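Local coordinates for protein Endonuclease/exonuclease/phosphatase (Beutenbergia cavernae DSM 12333, PDB 4RUW) that is of unknown function but couples an endonuclease/exonuclease/phosphatase-family domain of DNase I-like fold to a C-terminal immunoglobulin-like domain, at residues L201-S206 against D235-T240; E211-Q216 against N252-W257; G205-V210 against Q246-N251; G276-A281 against R294-F299; W239-P244 against C366-Q371. All coordinates share one frame; numbering follows the deposited sequence.

How the contacts relate
Burial alone does not set the chemistry of the five contacts. Contacts 1 and 4 are buried, and in each a single polar side chain bonds to the partner segment: the amide of N237 in one, the hydroxyl of T278 in the other. Contact 2 is partly buried, helices 207-222 and 251-260 meeting mainly through carbon and selenium, with no hydrogen bond across. At the surface, in contact 3, a tyrosine ring packed on an alanine and a valine, together with a water, joins the start of helix 207-222 to the loop before helix 251-260. Contact 5 continues the loop of contact 1 to the immunoglobulin-like domain, largely through two side-chain amides. Q250 ties contacts 2 and 3 together.

Contact 1: residues L201-S206 against D235-T240; sequences LSTPGS and DLNIWT
L201 and N237 are joined by the amide of the asparagine, whose ND2 donates to L201 O over 2.9 Å. The bond is nearly straight at 166° and runs in the amide plane of N237, although the donor is tilted from the plane of the L201 carbonyl. A backbone bond from L201 N to D235 O (3.0 Å) precedes it, so both peptide groups that flank the L201 side chain's root are engaged by the 235-240 loop. Within that loop N237 N makes a weak bond to D235 OD1, while the other carboxylate oxygen of D235 is held by N62. Both segments leave neighbouring parallel strands, 192-200 and 230-233, and the D-L-N sequence that follows the second strand matches the G-D-x-N signature of DNase I-like folds.

Van der Waals contacts make up the rest. L201 and L236 run side by side in the same direction and form the apolar pair, CG of L201 lying 4.1 Å from CD2 of L236, and L201 CB rests 3.5 Å from L236 O. T203 holds CG2 anti to its carbonyl carbon, and this methyl lies 3.6 Å from N237 ND2. P204, the centre of an inverse gamma turn, sets its ring atom CD 3.4 Å from N237 O. Behind the loops stands helix 207-222, where Q213 NE2 bonds to both S202 O and N237 O and Q216 NE2 bonds to S202 OG.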
# COMPACT_ATOMS: atom_id res chain seq x y z
N LEU A 201 9.31 1.60 4.39
CA LEU A 201 9.56 1.39 5.82
C LEU A 201 10.76 0.47 6.05
O LEU A 201 11.24 -0.17 5.11
CB LEU A 201 8.33 0.79 6.50
CG LEU A 201 7.02 1.56 6.32
CD1 LEU A 201 5.93 0.91 7.13
CD2 LEU A 201 7.17 3.04 6.66
N SER A 202 11.23 0.39 7.29
CA SER A 202 12.31 -0.54 7.61
C SER A 202 11.93 -1.97 7.28
O SER A 202 10.76 -2.33 7.24
CB SER A 202 12.64 -0.47 9.10
OG SER A 202 13.21 0.76 9.46
N THR A 203 12.95 -2.79 7.06
CA THR A 203 12.76 -4.23 6.90
C THR A 203 12.50 -4.86 8.26
O THR A 203 12.95 -4.34 9.28
CB THR A 203 14.02 -4.88 6.32
OG1 THR A 203 15.11 -4.72 7.23
CG2 THR A 203 14.37 -4.26 4.98
N PRO A 204 11.76 -5.97 8.30
CA PRO A 204 11.46 -6.60 9.59
C PRO A 204 12.57 -7.57 9.98
O PRO A 204 12.31 -8.75 10.21
CB PRO A 204 10.16 -7.36 9.30
CG PRO A 204 10.29 -7.75 7.87
CD PRO A 204 11.04 -6.63 7.18
N GLY A 205 13.79 -7.06 10.10
CA GLY A 205 14.95 -7.92 10.28
C GLY A 205 15.18 -8.42 11.69
O GLY A 205 16.04 -9.28 11.91
N SER A 206 14.42 -7.90 12.65
CA SER A 206 14.60 -8.23 14.06
C SER A 206 13.43 -7.66 14.84
O SER A 206 12.65 -6.87 14.29
CB SER A 206 15.88 -7.58 14.59
OG SER A 206 15.73 -6.16 14.57
N ASP A 235 6.95 0.49 -0.60
CA ASP A 235 7.43 -0.75 -0.02
C ASP A 235 7.29 -0.65 1.49
O ASP A 235 8.15 -0.09 2.18
CB ASP A 235 8.89 -0.92 -0.44
CG ASP A 235 9.52 -2.21 0.06
OD1 ASP A 235 8.88 -2.95 0.84
OD2 ASP A 235 10.69 -2.46 -0.32
N LEU A 236 6.19 -1.17 2.01
CA LEU A 236 5.96 -1.11 3.44
C LEU A 236 6.71 -2.20 4.19
O LEU A 236 6.79 -2.16 5.42
CB LEU A 236 4.46 -1.17 3.76
CG LEU A 236 3.62 -0.08 3.11
CD1 LEU A 236 2.18 -0.18 3.58
CD2 LEU A 236 4.19 1.32 3.38
N ASN A 237 7.26 -3.17 3.45
CA ASN A 237 8.11 -4.19 4.06
C ASN A 237 7.39 -5.05 5.10
O ASN A 237 8.02 -5.64 5.98
CB ASN A 237 9.38 -3.58 4.67
CG ASN A 237 10.58 -3.70 3.76
OD1 ASN A 237 10.79 -4.74 3.13
ND2 ASN A 237 11.39 -2.65 3.69
N ILE A 238 6.06 -5.12 4.99
CA ILE A 238 5.26 -5.97 5.85
C ILE A 238 4.34 -6.82 5.00
O ILE A 238 3.83 -6.34 3.98
CB ILE A 238 4.43 -5.15 6.89
CG1 ILE A 238 3.45 -4.20 6.19
CG2 ILE A 238 5.36 -4.41 7.83
CD1 ILE A 238 2.51 -3.47 7.16
N TRP A 239 4.14 -8.07 5.40
CA TRP A 239 3.04 -8.86 4.86
C TRP A 239 1.74 -8.34 5.46
O TRP A 239 1.75 -7.51 6.38
CB TRP A 239 3.16 -10.31 5.28
CG TRP A 239 4.35 -11.08 4.84
CD1 TRP A 239 5.46 -10.63 4.16
CD2 TRP A 239 4.54 -12.48 5.04
NE1 TRP A 239 6.33 -11.69 3.95
CE2 TRP A 239 5.78 -12.83 4.48
CE3 TRP A 239 3.76 -13.47 5.66
CZ2 TRP A 239 6.27 -14.14 4.52
CZ3 TRP A 239 4.24 -14.76 5.70
CH2 TRP A 239 5.49 -15.08 5.13
N THR A 240 0.61 -8.85 4.99
CA THR A 240 -0.66 -8.51 5.62
C THR A 240 -0.92 -9.30 6.90
O THR A 240 -1.73 -8.87 7.73
CB THR A 240 -1.85 -8.70 4.67
OG1 THR A 240 -1.87 -10.06 4.22
CG2 THR A 240 -1.75 -7.77 3.48

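Contact 2: residues E211-Q216 against N252-W257; sequences EDQKEQ and NLMQSW
K214 crosses L253, M254 and W257 at roughly right angles, and different parts of its chain meet each of them. CG of K214 sits 3.9 Å from CG of the selenomethionine M254, CB lies 3.9 Å from CH2 of W257, and CE reaches L253 CD2 at 4.0 Å. That last touch depends on a bend at chi3 (60°). NZ donates to Q250 OE1, its strongest partner, and forms a salt bridge with E211 OE1 (3.1 Å). W257 presents an edge to the partner helix: K214 O lies near the ring plane, 3.5 Å from CZ3. One face of the indole lies against its own helix, near L253 O. M254 also bends at chi3 (-90°), directing CE to within 3.5 Å of Q213 OE1, while SE packs 3.8 Å from K214 N; the Q213 amide is held through NE2 by S202 O. The segments pack as parallel helices, 2° between axes 10.8 Å apart, with no hydrogen bond between them. Helix 207-222 is the beta-alpha-beta crossover between the adjacent parallel strands 192-200 and 230-233; further along it, L217 touches M254 and L221 touches W257, whereas Q255 packs on Y297 and F299 of strand 296-300.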
# COMPACT_ATOMS: atom_id res chain seq x y z
N GLU A 211 9.48 -3.14 15.81
CA GLU A 211 9.01 -2.04 16.64
C GLU A 211 9.18 -0.70 15.93
O GLU A 211 8.33 0.18 16.03
CB GLU A 211 9.71 -2.04 18.01
CG GLU A 211 9.38 -3.27 18.86
CD GLU A 211 7.88 -3.47 19.10
OE1 GLU A 211 7.12 -2.49 19.15
OE2 GLU A 211 7.46 -4.64 19.23
N ASP A 212 10.27 -0.55 15.17
CA ASP A 212 10.43 0.65 14.36
C ASP A 212 9.40 0.71 13.23
O ASP A 212 8.86 1.79 12.98
CB ASP A 212 11.85 0.77 13.80
CG ASP A 212 12.85 1.17 14.86
OD1 ASP A 212 12.43 1.71 15.92
OD2 ASP A 212 14.06 0.97 14.63
N GLN A 213 9.12 -0.40 12.55
CA GLN A 213 8.07 -0.41 11.53
C GLN A 213 6.77 0.14 12.10
O GLN A 213 6.10 0.96 11.47
CB GLN A 213 7.80 -1.82 11.01
CG GLN A 213 8.90 -2.44 10.19
CD GLN A 213 8.48 -3.79 9.65
OE1 GLN A 213 7.89 -4.59 10.38
NE2 GLN A 213 8.76 -4.04 8.37
N LYS A 214 6.42 -0.30 13.30
CA LYS A 214 5.19 0.16 13.94
C LYS A 214 5.20 1.66 14.20
O LYS A 214 4.22 2.36 13.93
CB LYS A 214 4.96 -0.60 15.25
CG LYS A 214 4.52 -2.04 15.03
CD LYS A 214 4.72 -2.89 16.27
CE LYS A 214 3.94 -2.37 17.45
NZ LYS A 214 4.16 -3.22 18.66
N GLU A 215 6.31 2.17 14.73
CA GLU A 215 6.37 3.61 15.00
C GLU A 215 6.38 4.43 13.72
O GLU A 215 5.75 5.50 13.65
CB GLU A 215 7.59 3.94 15.86
CG GLU A 215 7.50 3.32 17.25
CD GLU A 215 8.33 4.06 18.27
OE1 GLU A 215 9.51 4.34 17.99
OE2 GLU A 215 7.79 4.39 19.34
N GLN A 216 7.07 3.94 12.69
CA GLN A 216 7.07 4.61 11.40
C GLN A 216 5.67 4.64 10.82
O GLN A 216 5.21 5.67 10.33
CB GLN A 216 8.02 3.87 10.44
CG GLN A 216 9.46 3.92 10.88
CD GLN A 216 10.37 2.99 10.10
OE1 GLN A 216 9.92 2.17 9.28
NE2 GLN A 216 11.67 3.11 10.35
N ASN A 252 -0.49 -8.32 11.49
CA ASN A 252 -1.94 -8.20 11.68
C ASN A 252 -2.29 -6.90 12.41
O ASN A 252 -3.24 -6.21 12.03
CB ASN A 252 -2.52 -9.39 12.43
CG ASN A 252 -2.67 -10.61 11.55
OD1 ASN A 252 -1.70 -11.30 11.26
ND2 ASN A 252 -3.90 -10.87 11.09
N LEU A 253 -1.53 -6.57 13.44
CA LEU A 253 -1.74 -5.34 14.18
C LEU A 253 -1.60 -4.12 13.26
O LEU A 253 -2.49 -3.26 13.20
CB LEU A 253 -0.76 -5.26 15.34
CG LEU A 253 -0.84 -4.02 16.22
CD1 LEU A 253 -2.20 -3.93 16.92
CD2 LEU A 253 0.30 -4.02 17.23
N MSE A 254 -0.51 -4.04 12.51
CA MSE A 254 -0.30 -2.90 11.63
C MSE A 254 -1.39 -2.78 10.57
O MSE A 254 -1.85 -1.68 10.27
CB MSE A 254 1.10 -2.97 11.01
CG MSE A 254 2.20 -2.55 11.98
SE MSE A 254 3.98 -2.38 11.20
CE MSE A 254 4.60 -4.21 11.49
N GLN A 255 -1.80 -3.91 10.00
CA GLN A 255 -2.86 -3.85 9.00
C GLN A 255 -4.19 -3.38 9.60
O GLN A 255 -4.96 -2.68 8.94
CB GLN A 255 -3.02 -5.20 8.28
CG GLN A 255 -1.77 -5.61 7.51
CD GLN A 255 -1.63 -4.91 6.16
OE1 GLN A 255 -2.60 -4.38 5.61
NE2 GLN A 255 -0.42 -4.95 5.60
N SER A 256 -4.46 -3.73 10.86
CA SER A 256 -5.67 -3.25 11.51
C SER A 256 -5.64 -1.72 11.64
O SER A 256 -6.66 -1.07 11.46
CB SER A 256 -5.89 -3.92 12.87
OG SER A 256 -5.06 -3.40 13.90
N TRP A 257 -4.47 -1.15 11.91
CA TRP A 257 -4.34 0.30 12.01
C TRP A 257 -4.64 0.97 10.68
O TRP A 257 -5.29 2.01 10.61
CB TRP A 257 -2.94 0.71 12.43
CG TRP A 257 -2.50 0.28 13.78
CD1 TRP A 257 -3.27 -0.23 14.78
CD2 TRP A 257 -1.16 0.31 14.27
NE1 TRP A 257 -2.48 -0.51 15.88
CE2 TRP A 257 -1.18 -0.19 15.59
CE3 TRP A 257 0.06 0.73 13.73
CZ2 TRP A 257 -0.03 -0.28 16.37
CZ3 TRP A 257 1.20 0.64 14.51
CH2 TRP A 257 1.15 0.13 15.81

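Contact 3: residues G205-V210 against Q246-N251; sequences GSAVLV and QPYSQN
Y248 lays one face of its ring on the start of helix 207-222, with A207 N 3.5 Å above the plane and over its centre. A207 CB shares that face in a CH-pi contact, 4.2 Å from the ring centroid. The opposite face is met, nearer the rim, by CB of Q246 from the same loop. At the edge, in plane, V210 CG2 approaches Y248 CD2 to 3.7 Å. A chi1 of 47° puts CG of Y248 between the backbone N and the carbonyl carbon, on the side of the helix start. Q246 NE2 makes a weak bond to Y248 OH and also bonds to P204 O, tying the ring's outer end to the preceding loop.

The other methyl of V210, CG1, anti to the backbone N, packs 3.5 Å from Y248 O and 4.0 Å from Q250 NE2. A water lies 2.9 Å from A207 O, to which it probably donates, and accepts a weak bond from Q250 NE2. The stronger partners of the Q250 amide lie deeper along the neighbouring helix: OE1 accepts from K214, and NE2 donates to E211 OE2. The contact pairs the starts of two helices. S206 is an N-cap whose OG accepts from L209 N (3.2 Å), a classic side-chain cap, while a type I turn from Q246 to S249 leads to Q250, the N-cap position of helix 251-260.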
# COMPACT_ATOMS: atom_id res chain seq x y z
N GLY A 205 13.79 -7.06 10.10
CA GLY A 205 14.95 -7.92 10.28
C GLY A 205 15.18 -8.42 11.69
O GLY A 205 16.04 -9.28 11.91
N SER A 206 14.42 -7.90 12.65
CA SER A 206 14.60 -8.23 14.06
C SER A 206 13.43 -7.66 14.84
O SER A 206 12.65 -6.87 14.29
CB SER A 206 15.88 -7.58 14.59
OG SER A 206 15.73 -6.16 14.57
N ALA A 207 13.31 -8.02 16.11
CA ALA A 207 12.24 -7.48 16.94
C ALA A 207 12.30 -5.95 17.02
O ALA A 207 11.28 -5.29 16.89
CB ALA A 207 12.28 -8.11 18.33
N VAL A 208 13.50 -5.39 17.22
CA VAL A 208 13.60 -3.94 17.31
C VAL A 208 13.22 -3.26 15.98
O VAL A 208 12.61 -2.19 15.98
CB VAL A 208 14.97 -3.43 17.82
CG1 VAL A 208 15.17 -3.79 19.28
CG2 VAL A 208 16.11 -3.96 16.97
N LEU A 209 13.56 -3.89 14.85
CA LEU A 209 13.17 -3.33 13.56
C LEU A 209 11.65 -3.36 13.36
O LEU A 209 11.08 -2.42 12.80
CB LEU A 209 13.90 -4.03 12.41
CG LEU A 209 15.33 -3.53 12.21
CD1 LEU A 209 16.12 -4.49 11.33
CD2 LEU A 209 15.33 -2.11 11.63
N VAL A 210 10.99 -4.42 13.82
CA VAL A 210 9.53 -4.45 13.74
C VAL A 210 8.90 -3.37 14.64
O VAL A 210 7.91 -2.73 14.26
CB VAL A 210 8.97 -5.86 14.07
CG1 VAL A 210 7.45 -5.83 14.24
CG2 VAL A 210 9.37 -6.85 12.98
N GLN A 246 8.56 -15.78 12.49
CA GLN A 246 9.02 -14.68 13.31
C GLN A 246 8.10 -14.41 14.47
O GLN A 246 7.08 -13.81 14.31
CB GLN A 246 9.06 -13.39 12.52
CG GLN A 246 10.13 -13.23 11.52
CD GLN A 246 10.16 -11.84 11.01
OE1 GLN A 246 9.19 -11.32 10.58
NE2 GLN A 246 11.31 -11.22 11.10
N PRO A 247 8.46 -14.82 15.67
CA PRO A 247 7.55 -14.65 16.81
C PRO A 247 7.21 -13.19 17.13
O PRO A 247 6.18 -12.93 17.74
CB PRO A 247 8.31 -15.30 17.98
CG PRO A 247 9.74 -15.35 17.54
CD PRO A 247 9.70 -15.52 16.05
N TYR A 248 8.07 -12.26 16.70
CA TYR A 248 7.87 -10.84 16.98
C TYR A 248 7.13 -10.09 15.86
O TYR A 248 6.98 -8.87 15.91
CB TYR A 248 9.21 -10.15 17.26
CG TYR A 248 10.27 -10.50 16.24
CD1 TYR A 248 11.21 -11.50 16.50
CD2 TYR A 248 10.35 -9.83 15.03
CE1 TYR A 248 12.18 -11.82 15.58
CE2 TYR A 248 11.31 -10.15 14.10
CZ TYR A 248 12.23 -11.14 14.38
OH TYR A 248 13.19 -11.46 13.45
N SER A 249 6.68 -10.83 14.85
CA SER A 249 5.98 -10.21 13.73
C SER A 249 4.67 -9.59 14.20
O SER A 249 3.93 -10.20 14.98
CB SER A 249 5.73 -11.24 12.64
OG SER A 249 5.10 -10.65 11.52
N GLN A 250 4.38 -8.37 13.74
CA GLN A 250 3.16 -7.69 14.16
C GLN A 250 2.41 -7.10 12.97
O GLN A 250 1.87 -5.99 13.01
CB GLN A 250 3.47 -6.65 15.23
CG GLN A 250 3.96 -7.30 16.51
CD GLN A 250 4.37 -6.32 17.56
OE1 GLN A 250 3.52 -5.70 18.18
NE2 GLN A 250 5.67 -6.19 17.79
N ASN A 251 2.35 -7.89 11.90
CA ASN A 251 1.67 -7.48 10.69
C ASN A 251 0.16 -7.36 10.83
O ASN A 251 -0.43 -6.41 10.33
CB ASN A 251 2.03 -8.42 9.55
CG ASN A 251 3.50 -8.37 9.22
OD1 ASN A 251 4.17 -7.36 9.45
ND2 ASN A 251 4.02 -9.45 8.65
O HOH W 1 8.83 -6.62 17.79

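Contact 4: residues G276-A281 against R294-F299; sequences GPTMTA and RIDYVF
T278 meets I295 and D296 through one hydroxyl. I295 N donates to T278 OG1 in an almost straight bond, 3.0 Å and 172°, and OG1 in turn donates to D296 OD1 at 2.7 Å, using the anti lone pair of that oxygen. A chi1 of 60° puts OG1 between the backbone N and the carbonyl carbon, where it faces I295 N and D296 OD1; the methyl CG2 then lies 4.1 Å from CG of R294. D296 OD1 also accepts from H321 ND1, an Asp-His pairing of the kind found in the active sites of DNase I-like relatives. T278 would then be a second-shell residue, consistent with a part in orienting this carboxylate.

Apolar and chain contacts flank the hydroxyl. The selenium of M279, a selenomethionine, packs 3.7 Å from I295 CD1. On the other flank G276 O lies 3.2 Å from R294 CG, and the arginine runs on past it to a salt bridge with D265. Backbone bonds from T278 to R293 and L322 secure the loop further. The 276-281 loop therefore lies beside the start of strand 296-300, whose Y297 and F299 face helix 251-260 while V298 packs on strand 55-62.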
# COMPACT_ATOMS: atom_id res chain seq x y z
N GLY A 276 -0.13 -11.87 -6.40
CA GLY A 276 0.68 -10.68 -6.58
C GLY A 276 1.80 -10.44 -5.58
O GLY A 276 1.92 -9.34 -5.05
N PRO A 277 2.65 -11.46 -5.33
CA PRO A 277 3.83 -11.15 -4.53
C PRO A 277 4.66 -10.12 -5.29
O PRO A 277 4.58 -10.05 -6.52
CB PRO A 277 4.55 -12.49 -4.44
CG PRO A 277 4.16 -13.20 -5.71
CD PRO A 277 2.73 -12.79 -5.96
N THR A 278 5.43 -9.31 -4.57
CA THR A 278 6.11 -8.18 -5.19
C THR A 278 7.62 -8.30 -5.12
O THR A 278 8.33 -7.41 -5.57
CB THR A 278 5.60 -6.84 -4.62
OG1 THR A 278 5.85 -6.79 -3.21
CG2 THR A 278 4.11 -6.69 -4.89
N MSE A 279 8.10 -9.40 -4.54
CA MSE A 279 9.49 -9.77 -4.68
C MSE A 279 9.61 -10.55 -5.98
O MSE A 279 8.95 -11.57 -6.14
CB MSE A 279 9.94 -10.65 -3.52
CG MSE A 279 9.88 -9.98 -2.16
SE MSE A 279 10.89 -8.32 -2.14
CE MSE A 279 12.63 -9.00 -2.68
N THR A 280 10.43 -10.06 -6.90
CA THR A 280 10.56 -10.67 -8.22
C THR A 280 10.82 -12.16 -8.15
O THR A 280 10.18 -12.95 -8.85
CB THR A 280 11.67 -9.98 -9.00
OG1 THR A 280 11.36 -8.59 -9.09
CG2 THR A 280 11.81 -10.57 -10.40
N ALA A 281 11.72 -12.55 -7.25
CA ALA A 281 12.10 -13.95 -7.12
C ALA A 281 10.97 -14.85 -6.61
O ALA A 281 11.02 -16.06 -6.77
CB ALA A 281 13.32 -14.07 -6.23
N ARG A 294 4.02 -10.24 -0.60
CA ARG A 294 3.48 -9.03 -1.19
C ARG A 294 3.71 -7.94 -0.16
O ARG A 294 3.06 -7.92 0.89
CB ARG A 294 1.99 -9.21 -1.48
CG ARG A 294 1.34 -8.01 -2.16
CD ARG A 294 -0.09 -8.31 -2.56
NE ARG A 294 -0.99 -8.43 -1.41
CZ ARG A 294 -1.74 -7.43 -0.95
NH1 ARG A 294 -1.72 -6.24 -1.53
NH2 ARG A 294 -2.54 -7.63 0.09
N ILE A 295 4.66 -7.05 -0.45
CA ILE A 295 5.10 -6.06 0.54
C ILE A 295 5.12 -4.65 -0.03
O ILE A 295 5.47 -3.70 0.69
CB ILE A 295 6.49 -6.43 1.14
CG1 ILE A 295 7.57 -6.49 0.05
CG2 ILE A 295 6.42 -7.74 1.93
CD1 ILE A 295 8.97 -6.66 0.61
N ASP A 296 4.76 -4.50 -1.30
CA ASP A 296 4.61 -3.21 -1.96
C ASP A 296 3.12 -3.02 -2.16
O ASP A 296 2.45 -3.91 -2.67
CB ASP A 296 5.31 -3.22 -3.31
CG ASP A 296 6.82 -3.39 -3.20
OD1 ASP A 296 7.31 -4.54 -3.13
OD2 ASP A 296 7.53 -2.37 -3.24
N TYR A 297 2.59 -1.86 -1.75
CA TYR A 297 1.16 -1.65 -1.69
C TYR A 297 0.74 -0.33 -2.31
O TYR A 297 1.51 0.64 -2.33
CB TYR A 297 0.70 -1.59 -0.23
CG TYR A 297 0.88 -2.84 0.59
CD1 TYR A 297 -0.16 -3.74 0.76
CD2 TYR A 297 2.08 -3.11 1.24
CE1 TYR A 297 -0.02 -4.87 1.53
CE2 TYR A 297 2.23 -4.23 2.02
CZ TYR A 297 1.18 -5.12 2.16
OH TYR A 297 1.29 -6.24 2.95
N VAL A 298 -0.51 -0.28 -2.75
CA VAL A 298 -1.21 0.97 -3.01
C VAL A 298 -2.48 0.96 -2.17
O VAL A 298 -3.36 0.13 -2.40
CB VAL A 298 -1.55 1.16 -4.51
CG1 VAL A 298 -2.33 2.45 -4.71
CG2 VAL A 298 -0.27 1.14 -5.34
N PHE A 299 -2.55 1.86 -1.20
CA PHE A 299 -3.74 2.05 -0.38
C PHE A 299 -4.47 3.30 -0.86
O PHE A 299 -3.84 4.28 -1.25
CB PHE A 299 -3.36 2.21 1.10
CG PHE A 299 -2.99 0.92 1.77
CD1 PHE A 299 -3.98 0.12 2.34
CD2 PHE A 299 -1.67 0.51 1.85
CE1 PHE A 299 -3.66 -1.07 2.97
CE2 PHE A 299 -1.35 -0.69 2.48
CZ PHE A 299 -2.35 -1.48 3.03

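Contact 5: residues W239-P244 against C366-Q371; sequences WTTDVP and CKNRGQ
Q371 grips T241 and D242 with a single amide nitrogen. NE2 donates to T241 OG1 at 2.8 Å in a nearly straight bond (169°) and to D242 O at 3.0 Å, and both acceptors lie close to the plane of the glutamine amide, as expected when each of its two hydrogens has its own target. Q371 was modelled in two conformers, and these bonds belong to one of them. The third hydrogen bond comes from N368, whose ND2 donates to T240 O over 2.9 Å from above the carbonyl plane. N368 OD1 is turned to R268 NH2, so both ends of this amide are used.

The van der Waals contacts gather round the same two amides. W239 offers the rim of its indole: Q371 NE2 lies in the ring plane, 3.5 Å from CZ3, with ring and amide planes 80° apart. One face of that ring is covered over its centre by V243 CG2 from the same loop. P244 and Q371 meet tip to tip, CD against OE1 at 3.3 Å. The methyl CG2 of T241, anti to its carbonyl carbon, comes to 3.6 Å from N368 OD1.

Between the amide-bearing residues, R369 turns away to salt bridges with D348 and D375. The contact joins two domains: the loop after strand 230-233, backed by N251, N252 and Q255 of helix 251-260, meets the loop that follows strand 360-367 in the immunoglobulin-like domain, where C366 forms a disulfide with C404 and N368 packs on W350 of strand 349-356.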
# COMPACT_ATOMS: atom_id res chain seq x y z
N TRP A 239 4.14 -8.07 5.40
CA TRP A 239 3.04 -8.86 4.86
C TRP A 239 1.74 -8.34 5.46
O TRP A 239 1.75 -7.51 6.38
CB TRP A 239 3.16 -10.31 5.28
CG TRP A 239 4.35 -11.08 4.84
CD1 TRP A 239 5.46 -10.63 4.16
CD2 TRP A 239 4.54 -12.48 5.04
NE1 TRP A 239 6.33 -11.69 3.95
CE2 TRP A 239 5.78 -12.83 4.48
CE3 TRP A 239 3.76 -13.47 5.66
CZ2 TRP A 239 6.27 -14.14 4.52
CZ3 TRP A 239 4.24 -14.76 5.70
CH2 TRP A 239 5.49 -15.08 5.13
N THR A 240 0.61 -8.85 4.99
CA THR A 240 -0.66 -8.51 5.62
C THR A 240 -0.92 -9.30 6.90
O THR A 240 -1.73 -8.87 7.73
CB THR A 240 -1.85 -8.70 4.67
OG1 THR A 240 -1.87 -10.06 4.22
CG2 THR A 240 -1.75 -7.77 3.48
N THR A 241 -0.23 -10.43 7.08
CA THR A 241 -0.43 -11.27 8.25
C THR A 241 0.92 -11.60 8.89
O THR A 241 1.97 -11.55 8.24
CB THR A 241 -1.15 -12.59 7.92
OG1 THR A 241 -0.43 -13.30 6.91
CG2 THR A 241 -2.58 -12.33 7.48
N ASP A 242 0.89 -11.96 10.17
CA ASP A 242 2.11 -12.24 10.91
C ASP A 242 2.93 -13.32 10.22
O ASP A 242 2.41 -14.35 9.79
CB ASP A 242 1.76 -12.72 12.32
CG ASP A 242 1.10 -11.65 13.17
OD1 ASP A 242 1.15 -10.45 12.83
OD2 ASP A 242 0.53 -12.02 14.22
N VAL A 243 4.24 -13.09 10.12
CA VAL A 243 5.13 -14.08 9.53
C VAL A 243 5.29 -15.22 10.52
O VAL A 243 5.75 -15.01 11.64
CB VAL A 243 6.51 -13.45 9.22
CG1 VAL A 243 7.48 -14.49 8.70
CG2 VAL A 243 6.36 -12.32 8.22
N PRO A 244 4.90 -16.44 10.14
CA PRO A 244 4.86 -17.53 11.13
C PRO A 244 6.24 -17.92 11.66
O PRO A 244 6.31 -18.48 12.76
CB PRO A 244 4.22 -18.69 10.36
CG PRO A 244 4.38 -18.36 8.92
CD PRO A 244 4.34 -16.85 8.84
N CYS A 366 -12.99 -8.35 4.81
CA CYS A 366 -11.71 -9.02 4.67
C CYS A 366 -11.41 -9.93 5.84
O CYS A 366 -11.39 -9.48 6.99
CB CYS A 366 -10.61 -7.97 4.54
SG CYS A 366 -8.98 -8.66 4.69
N LYS A 367 -11.19 -11.20 5.55
CA LYS A 367 -10.65 -12.14 6.52
C LYS A 367 -9.13 -12.06 6.43
O LYS A 367 -8.54 -12.42 5.41
CB LYS A 367 -11.12 -13.57 6.24
CG LYS A 367 -10.44 -14.60 7.14
CD LYS A 367 -10.86 -16.02 6.81
CE LYS A 367 -10.04 -17.03 7.59
NZ LYS A 367 -10.39 -18.44 7.24
N ASN A 368 -8.50 -11.56 7.48
CA ASN A 368 -7.06 -11.38 7.46
C ASN A 368 -6.38 -12.40 8.35
O ASN A 368 -5.81 -12.07 9.39
CB ASN A 368 -6.68 -9.95 7.86
CG ASN A 368 -5.30 -9.57 7.37
OD1 ASN A 368 -4.91 -9.93 6.26
ND2 ASN A 368 -4.55 -8.86 8.20
N ARG A 369 -6.49 -13.65 7.93
CA ARG A 369 -6.14 -14.78 8.76
C ARG A 369 -5.77 -15.92 7.83
O ARG A 369 -6.45 -16.16 6.83
CB ARG A 369 -7.37 -15.13 9.59
CG ARG A 369 -7.25 -16.23 10.61
CD ARG A 369 -8.55 -16.27 11.41
NE ARG A 369 -8.67 -17.46 12.23
CZ ARG A 369 -8.60 -17.48 13.55
NH1 ARG A 369 -8.41 -16.35 14.22
NH2 ARG A 369 -8.73 -18.62 14.21
N GLY A 370 -4.66 -16.60 8.13
CA GLY A 370 -4.22 -17.74 7.36
C GLY A 370 -3.38 -17.36 6.16
O GLY A 370 -3.48 -16.25 5.64
N GLN A 371 -2.55 -18.30 5.73
CA GLN A 371 -1.73 -18.13 4.55
C GLN A 371 -2.04 -19.24 3.55
O GLN A 371 -2.91 -19.09 2.70
CB GLN A 371 -0.25 -18.03 4.94
CG GLN A 371 0.10 -16.65 5.49
CD GLN A 371 1.10 -16.66 6.64
OE1 GLN A 371 1.75 -17.66 6.92
NE2 GLN A 371 1.24 -15.52 7.31